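Local coordinates for protein probable aminotransferase (Pseudomonas aeruginosa, PDB 5YKR) that belongs to the class-III aminotransferases, a family of pyridoxal-phosphate enzymes, and carries its cofactor covalently bound to a lysine, at residues M355-R367 / H378-F390. Numbering follows the deposited sequence.
Sequences MFQLAAQLEAGVR and HVTRIGARVEYLF
Val386 sits at the apolar centre and spreads its two methyls along the helix: CG1 meets Leu362 CD2 at 3.7 Å, while CG2 lies against Ala359 CB and O. One turn toward the C-terminal end, Val366 CG1 packs on both Val379 CB and Tyr388 CD2. At the other end Ala359 CB presses on Gly383 O, Met355 CE reaches Ala384 CB, and Phe356 CE1 lies 3.4 Å from Gly383 CA at the hairpin tip. This is a helix laid over a beta hairpin whose strands, 378-382 and 385-389, are joined by a type II' turn (Ile382 to Arg385); the axis of segment 355-367 runs 14° from strand 385-389 and antiparallel to 378-382. Strand 430-432 completes the antiparallel sheet, and helix 439-456 touches Leu362.

Along the first strand the packing turns polar. Ala360 CB lies over one guanidinium face of Arg381, displaced toward its rim, and Arg381 NE gives a salt-bridge hydrogen bond of 2.9 Å to Glu363 OE1 from above the carboxylate plane. The chi3 bend (72°) swings NE there; the chi4 turn (88°) points Arg381 NH1 to the hairpin tip, donating a 2.9 Å hydrogen bond to Gly383 O. Arg367 NH2 extends the salt-bridge network, donating at 2.8 Å to Glu363 OE2 on the anti side, tilted out of plane, and at 3.0 Å to Val379 O. One water joins Glu363 OE2 to Arg381 N, a second OE1 to NH2.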
loop_
_atom_site.group_PDB
_atom_site.type_symbol
_atom_site.label_atom_id
_atom_site.label_comp_id
_atom_site.label_asym_id
_atom_site.label_seq_id
_atom_site.Cartn_x
_atom_site.Cartn_y
_atom_site.Cartn_z
ATOM N N MET A 355 16.276 -12.336 -21.090
ATOM C CA MET A 355 16.068 -10.885 -20.919
ATOM C C MET A 355 17.360 -10.098 -21.178
ATOM O O MET A 355 17.337 -9.034 -21.812
ATOM C CB MET A 355 15.540 -10.631 -19.503
ATOM C CG MET A 355 14.117 -11.128 -19.285
ATOM S SD MET A 355 13.626 -11.395 -17.578
ATOM C CE MET A 355 13.624 -9.725 -16.948
ATOM N N PHE A 356 18.476 -10.627 -20.719
ATOM C CA PHE A 356 19.779 -9.927 -20.918
ATOM C C PHE A 356 20.175 -9.900 -22.403
ATOM O O PHE A 356 20.667 -8.897 -22.908
ATOM C CB PHE A 356 20.912 -10.625 -20.179
ATOM C CG PHE A 356 20.837 -10.628 -18.697
ATOM C CD1 PHE A 356 20.054 -9.734 -17.994
ATOM C CD2 PHE A 356 21.585 -11.558 -17.994
ATOM C CE1 PHE A 356 20.030 -9.730 -16.620
ATOM C CE2 PHE A 356 21.554 -11.606 -16.606
ATOM C CZ PHE A 356 20.773 -10.660 -15.920
ATOM N N GLN A 357 19.963 -11.016 -23.099
ATOM C CA GLN A 357 20.312 -11.050 -24.516
ATOM C C GLN A 357 19.527 -9.975 -25.305
ATOM O O GLN A 357 20.077 -9.234 -26.140
ATOM C CB GLN A 357 20.034 -12.455 -25.091
ATOM C CG GLN A 357 20.216 -12.589 -26.591
ATOM C CD GLN A 357 19.744 -13.935 -27.088
ATOM O OE1 GLN A 357 18.702 -14.054 -27.762
ATOM N NE2 GLN A 357 20.508 -14.956 -26.782
ATOM N N LEU A 358 18.224 -9.913 -25.041
ATOM C CA LEU A 358 17.366 -8.976 -25.772
ATOM C C LEU A 358 17.669 -7.528 -25.360
ATOM O O LEU A 358 17.672 -6.630 -26.209
ATOM C CB LEU A 358 15.878 -9.336 -25.638
ATOM C CG LEU A 358 15.309 -10.485 -26.478
ATOM C CD1 LEU A 358 15.317 -10.093 -27.939
ATOM C CD2 LEU A 358 16.139 -11.734 -26.358
ATOM N N ALA A 359 17.929 -7.313 -24.062
ATOM C CA ALA A 359 18.285 -5.971 -23.586
ATOM C C ALA A 359 19.622 -5.502 -24.168
ATOM O O ALA A 359 19.770 -4.336 -24.532
ATOM C CB ALA A 359 18.253 -5.922 -22.076
ATOM N N ALA A 360 20.590 -6.407 -24.270
ATOM C CA ALA A 360 21.869 -6.063 -24.884
ATOM C C ALA A 360 21.709 -5.689 -26.321
ATOM O O ALA A 360 22.344 -4.750 -26.782
ATOM C CB ALA A 360 22.833 -7.209 -24.743
ATOM N N GLN A 361 20.830 -6.395 -27.038
ATOM C CA GLN A 361 20.543 -6.079 -28.437
ATOM C C GLN A 361 19.945 -4.657 -28.527
ATOM O O GLN A 361 20.297 -3.863 -29.373
ATOM C CB GLN A 361 19.594 -7.137 -29.033
ATOM C CG GLN A 361 19.118 -6.915 -30.492
ATOM C CD GLN A 361 17.892 -7.769 -30.883
ATOM O OE1 GLN A 361 17.538 -8.712 -30.166
ATOM N NE2 GLN A 361 17.245 -7.435 -32.020
ATOM N N LEU A 362 19.005 -4.353 -27.631
ATOM C CA LEU A 362 18.319 -3.066 -27.642
ATOM C C LEU A 362 19.324 -1.937 -27.340
ATOM O O LEU A 362 19.346 -0.910 -28.044
ATOM C CB LEU A 362 17.137 -3.102 -26.636
ATOM C CG LEU A 362 16.177 -1.907 -26.710
ATOM C CD1 LEU A 362 14.767 -2.351 -26.284
ATOM C CD2 LEU A 362 16.673 -0.745 -25.872
ATOM N N GLU A 363 20.161 -2.156 -26.324
ATOM C CA GLU A 363 21.207 -1.213 -25.938
ATOM C C GLU A 363 22.164 -0.942 -27.115
ATOM O O GLU A 363 22.447 0.200 -27.438
ATOM C CB GLU A 363 22.007 -1.781 -24.768
ATOM C CG GLU A 363 23.203 -0.921 -24.349
ATOM C CD GLU A 363 24.183 -1.671 -23.453
ATOM O OE1 GLU A 363 24.072 -2.917 -23.296
ATOM O OE2 GLU A 363 25.050 -0.989 -22.880
ATOM N N ALA A 364 22.638 -1.996 -27.745
ATOM C CA ALA A 364 23.581 -1.859 -28.871
ATOM C C ALA A 364 22.957 -1.049 -30.008
ATOM O O ALA A 364 23.637 -0.204 -30.616
ATOM C CB ALA A 364 24.030 -3.231 -29.332
ATOM N N GLY A 365 21.680 -1.294 -30.299
ATOM C CA GLY A 365 20.975 -0.537 -31.325
ATOM C C GLY A 365 20.850 0.960 -30.995
ATOM O O GLY A 365 21.124 1.806 -31.825
ATOM N N VAL A 366 20.432 1.262 -29.767
ATOM C CA VAL A 366 20.364 2.656 -29.344
ATOM C C VAL A 366 21.744 3.310 -29.495
ATOM O O VAL A 366 21.893 4.414 -30.027
ATOM C CB VAL A 366 19.812 2.786 -27.925
ATOM C CG1 VAL A 366 19.880 4.228 -27.438
ATOM C CG2 VAL A 366 18.352 2.350 -27.868
ATOM N N ARG A 367 22.759 2.638 -28.993
ATOM C CA ARG A 367 24.102 3.225 -29.010
ATOM C C ARG A 367 24.562 3.511 -30.439
ATOM O O ARG A 367 25.115 4.580 -30.704
ATOM C CB ARG A 367 25.131 2.362 -28.268
ATOM C CG ARG A 367 26.426 3.140 -28.054
ATOM C CD ARG A 367 27.380 2.435 -27.120
ATOM N NE ARG A 367 26.889 2.408 -25.735
ATOM C CZ ARG A 367 26.576 1.309 -25.055
ATOM N NH1 ARG A 367 26.732 0.112 -25.596
ATOM N NH2 ARG A 367 26.096 1.421 -23.842
ATOM N N HIS A 378 23.881 9.430 -24.217
ATOM C CA HIS A 378 24.484 8.104 -24.003
ATOM C C HIS A 378 23.404 7.155 -23.519
ATOM O O HIS A 378 22.346 7.598 -23.067
ATOM C CB HIS A 378 25.664 8.113 -23.013
ATOM C CG HIS A 378 25.260 8.377 -21.605
ATOM N ND1 HIS A 378 24.965 9.636 -21.138
ATOM C CD2 HIS A 378 25.008 7.515 -20.599
ATOM C CE1 HIS A 378 24.545 9.529 -19.881
ATOM N NE2 HIS A 378 24.585 8.252 -19.525
ATOM N N VAL A 379 23.718 5.877 -23.605
ATOM C CA VAL A 379 22.839 4.823 -23.143
ATOM C C VAL A 379 23.559 3.903 -22.186
ATOM O O VAL A 379 24.742 3.606 -22.351
ATOM C CB VAL A 379 22.197 4.054 -24.344
ATOM C CG1 VAL A 379 23.212 3.248 -25.194
ATOM C CG2 VAL A 379 21.096 3.113 -23.894
ATOM N N THR A 380 22.780 3.431 -21.187
ATOM C CA THR A 380 23.255 2.546 -20.122
ATOM C C THR A 380 22.322 1.345 -19.969
ATOM O O THR A 380 21.133 1.471 -20.175
ATOM C CB THR A 380 23.327 3.321 -18.793
ATOM O OG1 THR A 380 24.227 4.429 -18.966
ATOM C CG2 THR A 380 23.822 2.475 -17.644
ATOM N N ARG A 381 22.872 0.186 -19.593
ATOM C CA ARG A 381 22.072 -1.027 -19.344
ATOM C C ARG A 381 22.455 -1.620 -17.987
ATOM O O ARG A 381 23.637 -1.692 -17.611
ATOM C CB ARG A 381 22.288 -2.058 -20.458
ATOM C CG ARG A 381 21.531 -3.369 -20.214
ATOM C CD ARG A 381 21.576 -4.295 -21.399
ATOM N NE ARG A 381 22.903 -4.879 -21.568
ATOM C CZ ARG A 381 23.321 -5.992 -20.989
ATOM N NH1 ARG A 381 22.523 -6.685 -20.150
ATOM N NH2 ARG A 381 24.549 -6.441 -21.261
ATOM N N ILE A 382 21.432 -2.028 -17.235
ATOM C CA ILE A 382 21.594 -2.855 -16.047
ATOM C C ILE A 382 20.722 -4.084 -16.247
ATOM O O ILE A 382 19.498 -4.053 -16.065
ATOM C CB ILE A 382 21.286 -2.133 -14.716
ATOM C CG1 ILE A 382 20.071 -1.267 -14.768
ATOM C CG2 ILE A 382 22.494 -1.348 -14.330
ATOM C CD1 ILE A 382 19.590 -0.946 -13.365
ATOM N N GLY A 383 21.367 -5.160 -16.708
ATOM C CA GLY A 383 20.636 -6.384 -16.961
ATOM C C GLY A 383 19.567 -6.227 -18.028
ATOM O O GLY A 383 19.882 -5.952 -19.179
ATOM N N ALA A 384 18.310 -6.395 -17.632
ATOM C CA ALA A 384 17.159 -6.314 -18.512
ATOM C C ALA A 384 16.669 -4.907 -18.811
ATOM O O ALA A 384 15.725 -4.740 -19.610
ATOM C CB ALA A 384 16.019 -7.119 -17.932
ATOM N N ARG A 385 17.257 -3.878 -18.163
ATOM C CA ARG A 385 16.715 -2.530 -18.201
ATOM C C ARG A 385 17.716 -1.593 -18.890
ATOM O O ARG A 385 18.888 -1.592 -18.520
ATOM C CB ARG A 385 16.449 -2.076 -16.740
ATOM C CG ARG A 385 15.700 -0.784 -16.561
ATOM C CD ARG A 385 15.634 -0.417 -15.088
ATOM N NE ARG A 385 14.748 0.732 -14.937
ATOM C CZ ARG A 385 13.402 0.653 -14.768
ATOM N NH1 ARG A 385 12.784 -0.515 -14.661
ATOM N NH2 ARG A 385 12.692 1.754 -14.796
ATOM N N VAL A 386 17.245 -0.840 -19.901
ATOM C CA VAL A 386 18.120 0.004 -20.736
ATOM C C VAL A 386 17.572 1.440 -20.745
ATOM O O VAL A 386 16.372 1.632 -20.978
ATOM C CB VAL A 386 18.110 -0.519 -22.198
ATOM C CG1 VAL A 386 18.956 0.337 -23.140
ATOM C CG2 VAL A 386 18.602 -1.976 -22.227
ATOM N N GLU A 387 18.444 2.437 -20.510
ATOM C CA GLU A 387 17.956 3.831 -20.522
ATOM C C GLU A 387 19.014 4.752 -21.082
ATOM O O GLU A 387 20.183 4.636 -20.729
ATOM C CB GLU A 387 17.572 4.249 -19.093
ATOM C CG GLU A 387 17.023 5.666 -18.962
ATOM C CD GLU A 387 16.085 5.862 -17.779
ATOM O OE1 GLU A 387 16.054 4.961 -16.889
ATOM O OE2 GLU A 387 15.422 6.947 -17.712
ATOM N N TYR A 388 18.545 5.724 -21.863
ATOM C CA TYR A 388 19.416 6.776 -22.353
ATOM C C TYR A 388 19.136 8.132 -21.634
ATOM O O TYR A 388 18.085 8.327 -20.976
ATOM C CB TYR A 388 19.367 6.910 -23.860
ATOM C CG TYR A 388 17.996 6.975 -24.459
ATOM C CD1 TYR A 388 17.347 8.217 -24.670
ATOM C CD2 TYR A 388 17.333 5.821 -24.858
ATOM C CE1 TYR A 388 16.078 8.265 -25.204
ATOM C CE2 TYR A 388 16.072 5.881 -25.434
ATOM C CZ TYR A 388 15.478 7.105 -25.637
ATOM O OH TYR A 388 14.236 7.231 -26.170
ATOM N N LEU A 389 20.119 9.012 -21.704
ATOM C CA LEU A 389 20.086 10.319 -21.057
ATOM C C LEU A 389 20.688 11.307 -22.039
ATOM O O LEU A 389 21.616 10.966 -22.806
ATOM C CB LEU A 389 20.952 10.310 -19.783
ATOM C CG LEU A 389 20.370 10.144 -18.394
ATOM C CD1 LEU A 389 21.491 10.067 -17.376
ATOM C CD2 LEU A 389 19.306 11.211 -18.058
ATOM N N PHE A 390 20.218 12.562 -21.970
ATOM C CA PHE A 390 20.630 13.580 -22.954
ATOM C C PHE A 390 21.896 14.321 -22.494
ATOM O O PHE A 390 21.915 15.549 -22.387
ATOM C CB PHE A 390 19.497 14.570 -23.238
ATOM C CG PHE A 390 18.144 13.952 -23.501
ATOM C CD1 PHE A 390 18.002 12.758 -24.213
ATOM C CD2 PHE A 390 17.002 14.587 -23.063
ATOM C CE1 PHE A 390 16.744 12.217 -24.439
ATOM C CE2 PHE A 390 15.735 14.074 -23.307
ATOM C CZ PHE A 390 15.612 12.878 -23.983
HETATM O O HOH W 1 25.627 -0.243 -20.155
HETATM O O HOH W 2 26.041 -5.425 -23.431
HETATM O O HOH W 3 26.298 5.317 -24.976
#